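Local coordinates for protein beta-N-acetylhexosaminidase (Arthrobacter aurescens, PDB 3RCN) that is a family 20 glycoside hydrolase that probably hydrolyses terminal non-reducing N-acetyl-D-hexosamine units of N-acetyl-beta-D-hexosaminides, at residues C401-L406 with W531-D536; E418-G423 with S458-S463; A148-P153 with T275-N280; L450-N455 with E480-N485. One frame throughout, in Å; residues are numbered along the deposited sequence.

Contact 1 of 4, residues C401-L406 with W531-D536. With SO4 (sulfate ion), chain G.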
# COMPACT_ATOMS: atom_id res chain seq x y z
N CYS A 401 24.12 -7.96 13.25
CA CYS A 401 23.39 -8.38 12.07
C CYS A 401 24.29 -9.25 11.21
O CYS A 401 24.74 -8.82 10.15
CB CYS A 401 22.88 -7.18 11.28
SG CYS A 401 24.04 -5.82 11.11
N PRO A 402 24.58 -10.46 11.68
CA PRO A 402 25.49 -11.36 10.95
C PRO A 402 24.96 -11.66 9.55
O PRO A 402 23.79 -11.99 9.42
CB PRO A 402 25.50 -12.63 11.80
CG PRO A 402 24.99 -12.22 13.14
CD PRO A 402 24.05 -11.08 12.91
N GLU A 403 25.81 -11.56 8.54
CA GLU A 403 25.44 -11.84 7.17
C GLU A 403 24.99 -13.28 6.96
O GLU A 403 24.23 -13.57 6.05
CB GLU A 403 26.60 -11.53 6.22
CG GLU A 403 26.31 -11.83 4.74
CD GLU A 403 27.57 -11.82 3.87
OE1 GLU A 403 28.70 -11.78 4.41
OE2 GLU A 403 27.41 -11.86 2.63
N HIS A 404 25.49 -14.20 7.77
CA HIS A 404 25.14 -15.61 7.57
C HIS A 404 23.97 -16.06 8.43
O HIS A 404 23.63 -17.25 8.46
CB HIS A 404 26.36 -16.52 7.73
CG HIS A 404 27.05 -16.38 9.05
ND1 HIS A 404 27.76 -15.25 9.40
CD2 HIS A 404 27.15 -17.23 10.10
CE1 HIS A 404 28.26 -15.42 10.62
NE2 HIS A 404 27.90 -16.61 11.06
N LYS A 405 23.36 -15.12 9.14
CA LYS A 405 22.22 -15.40 10.01
C LYS A 405 21.00 -14.55 9.66
O LYS A 405 19.93 -15.06 9.38
CB LYS A 405 22.60 -15.15 11.48
CG LYS A 405 23.70 -16.05 12.01
CD LYS A 405 23.34 -17.52 11.85
CE LYS A 405 24.32 -18.40 12.59
NZ LYS A 405 25.72 -18.07 12.24
N LEU A 406 21.17 -13.24 9.79
CA LEU A 406 20.12 -12.24 9.73
C LEU A 406 19.84 -11.53 8.39
O LEU A 406 19.18 -10.48 8.40
CB LEU A 406 20.26 -11.25 10.88
CG LEU A 406 20.14 -11.93 12.25
CD1 LEU A 406 20.01 -10.90 13.35
CD2 LEU A 406 18.95 -12.86 12.26
N TRP A 531 22.73 -16.51 -7.21
CA TRP A 531 24.07 -16.96 -6.87
C TRP A 531 24.05 -17.69 -5.52
O TRP A 531 23.90 -17.06 -4.48
CB TRP A 531 24.99 -15.74 -6.80
CG TRP A 531 26.44 -16.09 -6.80
CD1 TRP A 531 27.33 -15.90 -5.78
CD2 TRP A 531 27.18 -16.69 -7.87
NE1 TRP A 531 28.57 -16.35 -6.15
CE2 TRP A 531 28.50 -16.84 -7.43
CE3 TRP A 531 26.84 -17.12 -9.16
CZ2 TRP A 531 29.50 -17.39 -8.23
CZ3 TRP A 531 27.83 -17.67 -9.95
CH2 TRP A 531 29.14 -17.80 -9.48
N LYS A 532 24.31 -18.99 -5.53
CA LYS A 532 24.11 -19.80 -4.33
C LYS A 532 25.38 -19.92 -3.50
O LYS A 532 26.39 -20.45 -3.97
CB LYS A 532 23.62 -21.20 -4.69
CG LYS A 532 22.23 -21.28 -5.26
CD LYS A 532 21.82 -22.73 -5.40
CE LYS A 532 20.48 -22.85 -6.13
NZ LYS A 532 20.03 -24.26 -6.31
N ARG A 533 25.31 -19.50 -2.25
CA ARG A 533 26.46 -19.56 -1.37
C ARG A 533 26.31 -20.63 -0.28
O ARG A 533 25.19 -20.96 0.12
CB ARG A 533 26.75 -18.19 -0.75
CG ARG A 533 27.16 -17.16 -1.78
CD ARG A 533 27.30 -15.80 -1.16
NE ARG A 533 28.33 -15.79 -0.14
CZ ARG A 533 28.65 -14.72 0.59
NH1 ARG A 533 29.61 -14.80 1.50
NH2 ARG A 533 28.01 -13.58 0.39
N ASP A 534 27.45 -21.18 0.13
CA ASP A 534 27.53 -22.17 1.20
C ASP A 534 28.53 -21.74 2.26
O ASP A 534 29.73 -21.63 2.00
CB ASP A 534 27.92 -23.54 0.63
CG ASP A 534 28.19 -24.57 1.71
OD1 ASP A 534 27.66 -24.42 2.84
OD2 ASP A 534 28.93 -25.54 1.44
N TYR A 535 28.04 -21.51 3.48
CA TYR A 535 28.87 -20.90 4.52
C TYR A 535 30.09 -21.72 4.88
O TYR A 535 31.15 -21.17 5.17
CB TYR A 535 28.05 -20.63 5.79
CG TYR A 535 28.82 -19.88 6.84
CD1 TYR A 535 29.10 -20.46 8.08
CD2 TYR A 535 29.30 -18.59 6.60
CE1 TYR A 535 29.82 -19.77 9.05
CE2 TYR A 535 30.02 -17.90 7.56
CZ TYR A 535 30.28 -18.49 8.78
OH TYR A 535 31.00 -17.80 9.74
N ASP A 536 29.95 -23.04 4.90
CA ASP A 536 31.05 -23.90 5.31
C ASP A 536 32.15 -23.90 4.26
O ASP A 536 33.34 -23.78 4.58
CB ASP A 536 30.55 -25.31 5.59
CG ASP A 536 29.55 -25.36 6.74
OD1 ASP A 536 29.65 -24.51 7.65
OD2 ASP A 536 28.66 -26.24 6.72
S SO4 G . 21.73 -26.30 -3.09
O1 SO4 G . 21.13 -26.27 -4.42
O2 SO4 G . 20.78 -25.85 -2.08
O3 SO4 G . 22.14 -27.66 -2.79
O4 SO4 G . 22.90 -25.41 -3.06
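An offset stack of His404 on Tyr535, with a salt bridge between Glu403 and Arg533 beside it, forms a surface contact between the loop after strand 397-400 and the C-terminal part of the chain. The two rings are nearly parallel, their planes 2° apart and their centroids separated by 4.2 Å. The overlap is partial: His404 CD2 lies 3.6 Å from Tyr535 CZ, toward the rim of each ring, while CB of His404 makes a CH-pi contact over the phenol face. Lys405 CG covers the other side of the imidazole. Tyr535 is brought against one face of the imidazole with CG anti to its backbone N (chi1 -174°). It lies at the start of the short, weakly bonded C-terminal helix, N-capped by Asp534 through a weak bond from Asp536 N. Strand 397-400 belongs to the alpha-beta barrel of the catalytic domain, and the loop that follows it brings the side chain of Glu403 to about 7 Å from that of Glu316, the predicted proton donor. Glu403 OE2 accepts from Arg533 NH2 at 2.9 Å, from above the carboxylate plane and at a bent N-H...O angle of 134°. Arg533 is shared, since its NH1 forms a second salt bridge with Glu538.

Contact 2 of 4, residues E418-G423 with S458-S463; sequences EPVPVG and SEHLDS. With SO4 (sulfate ion), chain B.
Val420 and Val422 pack against the ring of His460, which stands on the loop leading from barrel strand 449-456 to helix 464-471 of the catalytic alpha-beta barrel. The tight part is at Val420. Its CG1 sits over one face of the imidazole in a CH-pi contact, 3.8 Å from the ring centroid of His460 and 19° off the normal, displaced toward CG. This methyl reaches the ring because it is anti to the backbone N of Val420 (chi1 -162°). Glu459 CB covers the centre of the opposite face, so the imidazole is held between two aliphatic groups. Val422, on strand 422-423, approaches obliquely from the far end of the ring, its CG1 3.7 Å from His460 NE2. Trp277 meets the same histidine with its ring roughly perpendicular. Beyond Leu461 the loop draws away from the valines into a looser, polar region at the subunit interface, where Asp462 forms a salt bridge with Arg215 of the second subunit. Ser463 is the N-cap of helix 464-471, its OG accepting from Arg466 N. The same hydroxyl donates to a sulfate ion, probably from the crystallisation liquor, with Ser463 OG 2.7 Å from sulfate O2.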
# COMPACT_ATOMS: atom_id res chain seq x y z
N GLU A 418 13.01 -21.92 -5.01
CA GLU A 418 12.99 -20.59 -4.41
C GLU A 418 13.32 -19.54 -5.48
O GLU A 418 14.20 -19.76 -6.32
CB GLU A 418 13.99 -20.51 -3.24
CG GLU A 418 13.78 -21.54 -2.13
CD GLU A 418 12.38 -21.48 -1.52
OE1 GLU A 418 11.93 -20.37 -1.16
OE2 GLU A 418 11.72 -22.54 -1.42
N PRO A 419 12.61 -18.40 -5.47
CA PRO A 419 12.82 -17.31 -6.44
C PRO A 419 14.17 -16.57 -6.31
O PRO A 419 14.51 -16.14 -5.22
CB PRO A 419 11.65 -16.35 -6.15
CG PRO A 419 11.23 -16.67 -4.75
CD PRO A 419 11.48 -18.14 -4.56
N VAL A 420 14.88 -16.38 -7.43
CA VAL A 420 16.19 -15.72 -7.46
C VAL A 420 17.06 -16.06 -6.24
O VAL A 420 17.35 -15.18 -5.42
CB VAL A 420 16.05 -14.19 -7.55
CG1 VAL A 420 17.35 -13.55 -8.02
CG2 VAL A 420 14.90 -13.81 -8.47
N PRO A 421 17.45 -17.34 -6.10
CA PRO A 421 18.19 -17.77 -4.91
C PRO A 421 19.60 -17.18 -4.83
O PRO A 421 20.40 -17.31 -5.75
CB PRO A 421 18.27 -19.28 -5.10
CG PRO A 421 18.26 -19.46 -6.57
CD PRO A 421 17.34 -18.41 -7.10
N VAL A 422 19.91 -16.60 -3.67
CA VAL A 422 21.19 -15.96 -3.44
C VAL A 422 21.56 -16.09 -1.97
O VAL A 422 20.69 -16.26 -1.12
CB VAL A 422 21.19 -14.45 -3.81
CG1 VAL A 422 21.05 -14.24 -5.31
CG2 VAL A 422 20.11 -13.69 -3.04
N GLY A 423 22.85 -16.03 -1.68
CA GLY A 423 23.31 -16.11 -0.31
C GLY A 423 23.20 -17.52 0.22
O GLY A 423 23.03 -18.47 -0.54
N SER A 458 17.41 -5.18 -1.33
CA SER A 458 16.35 -5.16 -2.33
C SER A 458 16.72 -5.42 -3.79
O SER A 458 15.89 -5.23 -4.67
CB SER A 458 15.43 -3.94 -2.18
OG SER A 458 16.08 -2.75 -2.58
N GLU A 459 17.97 -5.80 -4.05
CA GLU A 459 18.41 -6.03 -5.43
C GLU A 459 17.38 -6.84 -6.21
O GLU A 459 17.00 -6.49 -7.32
CB GLU A 459 19.73 -6.82 -5.48
CG GLU A 459 20.98 -6.07 -5.09
CD GLU A 459 21.33 -6.23 -3.62
OE1 GLU A 459 20.44 -6.56 -2.81
OE2 GLU A 459 22.52 -6.03 -3.27
N HIS A 460 16.98 -7.96 -5.62
CA HIS A 460 16.05 -8.87 -6.28
C HIS A 460 14.58 -8.74 -5.88
O HIS A 460 13.73 -9.43 -6.44
CB HIS A 460 16.55 -10.30 -6.08
CG HIS A 460 18.01 -10.44 -6.40
ND1 HIS A 460 18.55 -10.01 -7.59
CD2 HIS A 460 19.04 -10.92 -5.66
CE1 HIS A 460 19.85 -10.25 -7.59
NE2 HIS A 460 20.17 -10.79 -6.43
N LEU A 461 14.26 -7.86 -4.94
CA LEU A 461 12.87 -7.72 -4.58
C LEU A 461 12.37 -6.45 -5.24
O LEU A 461 12.49 -5.34 -4.70
CB LEU A 461 12.77 -7.62 -3.05
CG LEU A 461 13.78 -8.54 -2.33
CD1 LEU A 461 13.85 -8.24 -0.85
CD2 LEU A 461 13.50 -10.04 -2.56
N ASP A 462 11.67 -6.65 -6.35
CA ASP A 462 11.25 -5.56 -7.24
C ASP A 462 9.80 -5.11 -7.06
O ASP A 462 9.30 -4.29 -7.83
CB ASP A 462 11.57 -5.89 -8.70
CG ASP A 462 10.96 -7.20 -9.15
OD1 ASP A 462 10.65 -8.04 -8.28
OD2 ASP A 462 10.80 -7.38 -10.38
N SER A 463 9.11 -5.70 -6.09
CA SER A 463 7.81 -5.21 -5.68
C SER A 463 7.72 -5.35 -4.17
O SER A 463 8.47 -6.12 -3.58
CB SER A 463 6.68 -6.02 -6.34
OG SER A 463 6.68 -7.35 -5.87
S SO4 B . 4.53 -9.06 -8.51
O1 SO4 B . 4.14 -10.38 -9.01
O2 SO4 B . 5.30 -9.22 -7.28
O3 SO4 B . 5.34 -8.40 -9.52
O4 SO4 B . 3.34 -8.25 -8.23

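Contact 3 of 4, residues A148-P153 with T275-N280; sequences ARHFMP and TRWGIN
The backbones of Arg149 and Trp277, both in irregular loops, remain 8.6 Å apart between their CA atoms, and the indole of Trp277 spans the interval with its six-membered ring foremost. There it meets two consecutive residues. CB and CG of Arg149 run past the ring in the opposite direction, with CG 3.8 Å from Trp277 CZ3. His150 CE1 lies 3.8 Å from Trp277 CH2, the imidazole and indole planes being inclined at 59°, an oblique meeting. The polar ends of these side chains are held outside the contact: His150 ND1 donates to Ser458 O, while Arg149 binds Gln180 OE1 through NE and makes a salt bridge to Asp146 through NH1. The bend at chi2 of Arg149 (57°) leaves CB and CG against the CZ3 corner of the indole and turns CD and the guanidinium away from the ring. A water in the guanidinium plane lies 2.7 Å from Gly278 O and is weakly bonded to Arg149 NH2. On the other loop, Arg276 grips Trp277 O side-on with NE at 2.8 Å and NH2 at 3.0 Å, the carbonyl oxygen of Trp277 lying almost in the guanidinium plane, which fixes the peptide next to the indole. Arg149 is also weakly bonded to a glycerol, and its side chain is about 6 Å from that of Glu316, the predicted proton donor. Loops following barrel strands and converging in this way are characteristic of the active-site mouth of a TIM barrel, here probably the sugar pocket of a family 20 hexosaminidase.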
# COMPACT_ATOMS: atom_id res chain seq x y z
N ALA A 148 17.00 1.82 -1.80
CA ALA A 148 17.89 2.37 -2.81
C ALA A 148 17.88 1.48 -4.05
O ALA A 148 17.84 1.98 -5.17
CB ALA A 148 19.32 2.52 -2.25
N ARG A 149 17.92 0.17 -3.84
CA ARG A 149 17.94 -0.75 -4.96
C ARG A 149 16.58 -0.80 -5.68
O ARG A 149 16.50 -0.59 -6.89
CB ARG A 149 18.41 -2.13 -4.51
CG ARG A 149 19.92 -2.30 -4.54
CD ARG A 149 20.67 -1.26 -3.68
NE ARG A 149 22.10 -1.55 -3.67
CZ ARG A 149 22.71 -2.31 -2.76
NH1 ARG A 149 22.02 -2.85 -1.76
NH2 ARG A 149 24.02 -2.52 -2.85
N HIS A 150 15.51 -1.04 -4.92
CA HIS A 150 14.15 -0.87 -5.43
C HIS A 150 13.32 0.08 -4.58
O HIS A 150 13.11 -0.16 -3.38
CB HIS A 150 13.44 -2.21 -5.65
CG HIS A 150 13.93 -2.93 -6.86
ND1 HIS A 150 14.87 -3.94 -6.79
CD2 HIS A 150 13.67 -2.74 -8.18
CE1 HIS A 150 15.14 -4.36 -8.02
NE2 HIS A 150 14.43 -3.65 -8.87
N PHE A 151 12.89 1.16 -5.21
CA PHE A 151 12.12 2.19 -4.55
C PHE A 151 10.80 1.60 -4.08
O PHE A 151 10.08 0.96 -4.86
CB PHE A 151 11.85 3.34 -5.52
CG PHE A 151 10.91 4.36 -4.99
CD1 PHE A 151 11.33 5.25 -4.01
CD2 PHE A 151 9.61 4.43 -5.46
CE1 PHE A 151 10.47 6.20 -3.50
CE2 PHE A 151 8.73 5.38 -4.97
CZ PHE A 151 9.15 6.27 -3.98
N MSE A 152 10.49 1.78 -2.80
CA MSE A 152 9.22 1.34 -2.28
C MSE A 152 8.26 2.52 -2.13
O MSE A 152 8.55 3.49 -1.43
CB MSE A 152 9.38 0.60 -0.95
CG MSE A 152 8.05 0.10 -0.42
SE MSE A 152 8.12 -1.07 1.15
CE MSE A 152 8.82 -2.67 0.27
N PRO A 153 7.11 2.46 -2.81
CA PRO A 153 6.19 3.58 -2.68
C PRO A 153 5.80 3.82 -1.22
O PRO A 153 5.74 2.88 -0.42
CB PRO A 153 4.99 3.13 -3.51
CG PRO A 153 5.58 2.15 -4.52
CD PRO A 153 6.61 1.42 -3.73
N THR A 275 23.40 0.56 -13.30
CA THR A 275 22.32 -0.39 -13.63
C THR A 275 22.50 -1.84 -13.15
O THR A 275 21.64 -2.69 -13.41
CB THR A 275 21.99 -0.39 -15.14
OG1 THR A 275 23.04 -1.01 -15.87
CG2 THR A 275 21.80 1.02 -15.64
N ARG A 276 23.59 -2.13 -12.45
CA ARG A 276 23.86 -3.51 -12.03
C ARG A 276 24.10 -3.61 -10.55
O ARG A 276 24.24 -2.60 -9.86
CB ARG A 276 25.02 -4.13 -12.81
CG ARG A 276 26.26 -3.27 -12.87
CD ARG A 276 27.52 -4.11 -13.02
NE ARG A 276 27.88 -4.77 -11.77
CZ ARG A 276 29.08 -5.30 -11.53
NH1 ARG A 276 30.04 -5.23 -12.45
NH2 ARG A 276 29.33 -5.88 -10.36
N TRP A 277 24.09 -4.85 -10.05
CA TRP A 277 24.35 -5.10 -8.63
C TRP A 277 25.84 -5.29 -8.33
O TRP A 277 26.68 -5.24 -9.23
CB TRP A 277 23.55 -6.31 -8.15
CG TRP A 277 22.09 -6.34 -8.67
CD1 TRP A 277 21.47 -7.37 -9.30
CD2 TRP A 277 21.12 -5.28 -8.60
NE1 TRP A 277 20.19 -7.03 -9.62
CE2 TRP A 277 19.94 -5.75 -9.21
CE3 TRP A 277 21.13 -3.98 -8.09
CZ2 TRP A 277 18.79 -4.97 -9.31
CZ3 TRP A 277 19.98 -3.21 -8.19
CH2 TRP A 277 18.83 -3.71 -8.80
N GLY A 278 26.15 -5.51 -7.06
CA GLY A 278 27.49 -5.89 -6.64
C GLY A 278 28.32 -4.73 -6.14
O GLY A 278 27.79 -3.67 -5.81
N ILE A 279 29.63 -4.93 -6.10
CA ILE A 279 30.53 -3.91 -5.58
C ILE A 279 31.10 -3.02 -6.69
O ILE A 279 31.61 -3.50 -7.71
CB ILE A 279 31.65 -4.52 -4.72
CG1 ILE A 279 31.04 -5.31 -3.56
CG2 ILE A 279 32.59 -3.43 -4.18
CD1 ILE A 279 32.07 -5.93 -2.64
N ASN A 280 30.98 -1.71 -6.48
CA ASN A 280 31.40 -0.72 -7.45
C ASN A 280 32.83 -0.23 -7.19
O ASN A 280 33.16 0.22 -6.09
CB ASN A 280 30.44 0.46 -7.41
CG ASN A 280 30.38 1.19 -8.72
OD1 ASN A 280 31.22 1.00 -9.59
ND2 ASN A 280 29.37 2.04 -8.87
O HOH W 1 26.08 -1.60 -5.38

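Contact 4 of 4, residues L450-N455 with E480-N485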
# COMPACT_ATOMS: atom_id res chain seq x y z
N LEU A 450 23.75 -3.23 22.18
CA LEU A 450 22.44 -2.61 22.16
C LEU A 450 21.34 -3.60 21.76
O LEU A 450 20.21 -3.52 22.25
CB LEU A 450 22.45 -1.42 21.22
CG LEU A 450 23.50 -0.37 21.54
CD1 LEU A 450 23.20 0.89 20.76
CD2 LEU A 450 23.48 -0.13 23.03
N GLY A 451 21.68 -4.52 20.87
CA GLY A 451 20.70 -5.42 20.29
C GLY A 451 21.11 -6.00 18.94
O GLY A 451 22.30 -6.15 18.63
N ALA A 452 20.10 -6.35 18.16
CA ALA A 452 20.30 -6.99 16.86
C ALA A 452 19.41 -6.38 15.78
O ALA A 452 18.52 -5.58 16.06
CB ALA A 452 20.10 -8.50 16.96
N GLN A 453 19.69 -6.73 14.53
CA GLN A 453 18.94 -6.20 13.41
C GLN A 453 18.91 -7.18 12.23
O GLN A 453 19.90 -7.85 11.95
CB GLN A 453 19.56 -4.86 13.03
CG GLN A 453 19.17 -4.28 11.71
CD GLN A 453 19.95 -3.01 11.43
OE1 GLN A 453 19.93 -2.08 12.23
NE2 GLN A 453 20.68 -2.98 10.32
N ALA A 454 17.78 -7.26 11.55
CA ALA A 454 17.69 -8.06 10.33
C ALA A 454 17.72 -7.13 9.12
O ALA A 454 17.08 -6.07 9.12
CB ALA A 454 16.41 -8.89 10.34
N ASN A 455 18.47 -7.51 8.09
CA ASN A 455 18.63 -6.68 6.90
C ASN A 455 17.96 -7.29 5.67
O ASN A 455 18.14 -8.47 5.38
CB ASN A 455 20.12 -6.43 6.60
CG ASN A 455 20.82 -5.68 7.72
OD1 ASN A 455 20.18 -5.02 8.53
ND2 ASN A 455 22.14 -5.77 7.76
N GLU A 480 10.70 -12.48 17.85
CA GLU A 480 10.66 -13.20 19.12
C GLU A 480 12.06 -13.31 19.74
O GLU A 480 12.25 -13.10 20.93
CB GLU A 480 10.03 -14.58 18.96
CG GLU A 480 9.94 -15.34 20.27
CD GLU A 480 8.74 -16.28 20.36
OE1 GLU A 480 7.60 -15.79 20.20
OE2 GLU A 480 8.93 -17.49 20.61
N VAL A 481 13.03 -13.65 18.90
CA VAL A 481 14.41 -13.71 19.33
C VAL A 481 14.83 -12.38 19.97
O VAL A 481 15.50 -12.37 20.99
CB VAL A 481 15.35 -14.09 18.16
CG1 VAL A 481 16.81 -13.95 18.57
CG2 VAL A 481 15.05 -15.51 17.66
N PHE A 482 14.40 -11.26 19.38
CA PHE A 482 14.75 -9.94 19.90
C PHE A 482 13.97 -9.52 21.15
O PHE A 482 14.51 -8.83 22.01
CB PHE A 482 14.55 -8.85 18.85
CG PHE A 482 15.42 -8.99 17.64
CD1 PHE A 482 16.30 -10.05 17.53
CD2 PHE A 482 15.36 -8.06 16.61
CE1 PHE A 482 17.11 -10.18 16.41
CE2 PHE A 482 16.16 -8.18 15.49
CZ PHE A 482 17.04 -9.25 15.39
N TRP A 483 12.68 -9.82 21.17
CA TRP A 483 11.83 -9.49 22.31
C TRP A 483 11.82 -10.46 23.51
O TRP A 483 12.02 -10.04 24.66
CB TRP A 483 10.38 -9.25 21.84
CG TRP A 483 9.50 -8.83 22.96
CD1 TRP A 483 8.89 -9.64 23.86
CD2 TRP A 483 9.18 -7.49 23.33
NE1 TRP A 483 8.18 -8.89 24.77
CE2 TRP A 483 8.35 -7.57 24.46
CE3 TRP A 483 9.52 -6.24 22.83
CZ2 TRP A 483 7.84 -6.44 25.09
CZ3 TRP A 483 9.02 -5.11 23.45
CH2 TRP A 483 8.19 -5.22 24.58
N SER A 484 11.62 -11.74 23.24
CA SER A 484 11.21 -12.67 24.28
C SER A 484 12.36 -13.16 25.15
O SER A 484 13.50 -12.77 24.99
CB SER A 484 10.48 -13.89 23.71
OG SER A 484 9.44 -13.51 22.83
N ASN A 485 12.01 -14.06 26.07
CA ASN A 485 12.94 -14.73 26.96
C ASN A 485 13.58 -15.94 26.28
O ASN A 485 12.88 -16.87 25.84
CB ASN A 485 12.18 -15.13 28.24
CG ASN A 485 13.05 -15.86 29.26
OD1 ASN A 485 14.26 -15.97 29.11
ND2 ASN A 485 12.42 -16.35 30.31
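Phe482 CG stands anti to its own carbonyl carbon (chi1 -63°), which sends the ring from helix 474-483 toward strand 449-456 at Ala452. The ring end does the touching: CE1 and CZ of Phe482 both lie 3.5 Å from Ala452 CB. The CA of that alanine is over one face of the phenyl group. Farther along the strand, Phe482 CE2 comes to 3.6 Å from Ala452 O, and Gln453 N is reached obliquely, 3.8 Å from Phe482 CZ. The small side chain of Ala452 lets the aromatic ring come close to the strand itself. This is the helix-on-strand packing of a TIM barrel: strand 449-456 runs parallel between strands 140-146 and 397-400, and helix 474-483 lies against the outside of the wall they form. Phe482 also touches Arg141 of the neighbouring strand and Leu406 from the loop beyond strand 397-400, so it sits in a buried layer between helix and sheet. CB of Gln453 points away from the helix, on the barrel side of the strand; its NE2 donates to Asn455 OD1 at 2.8 Å, in the carbonyl plane and on a lone pair, with an N-H...O angle of 164°, and its OE1 is bonded to Tyr140 OH.

Contact 3 closes along the chain before contact 1 opens; contacts 2 and 4 are both nested within the loop closed by contact 1, and their segments alternate. Strand 449-456 links several of them: it carries the first segment of contact 4, leads into the 458-463 loop of contact 2, and bonds to contact 1 through Asn455 N and Leu406 O. Contacts 1 and 2, with centres 14 Å apart, share the small parallel sheet of strands 422-423 and 531-532. Contacts 2 and 3 touch, 12 Å between centres, whereas contact 4 lies 26 Å from contact 3. Contacts 1 and 3 bring loops near the predicted active site, while contact 4 packs the barrel wall.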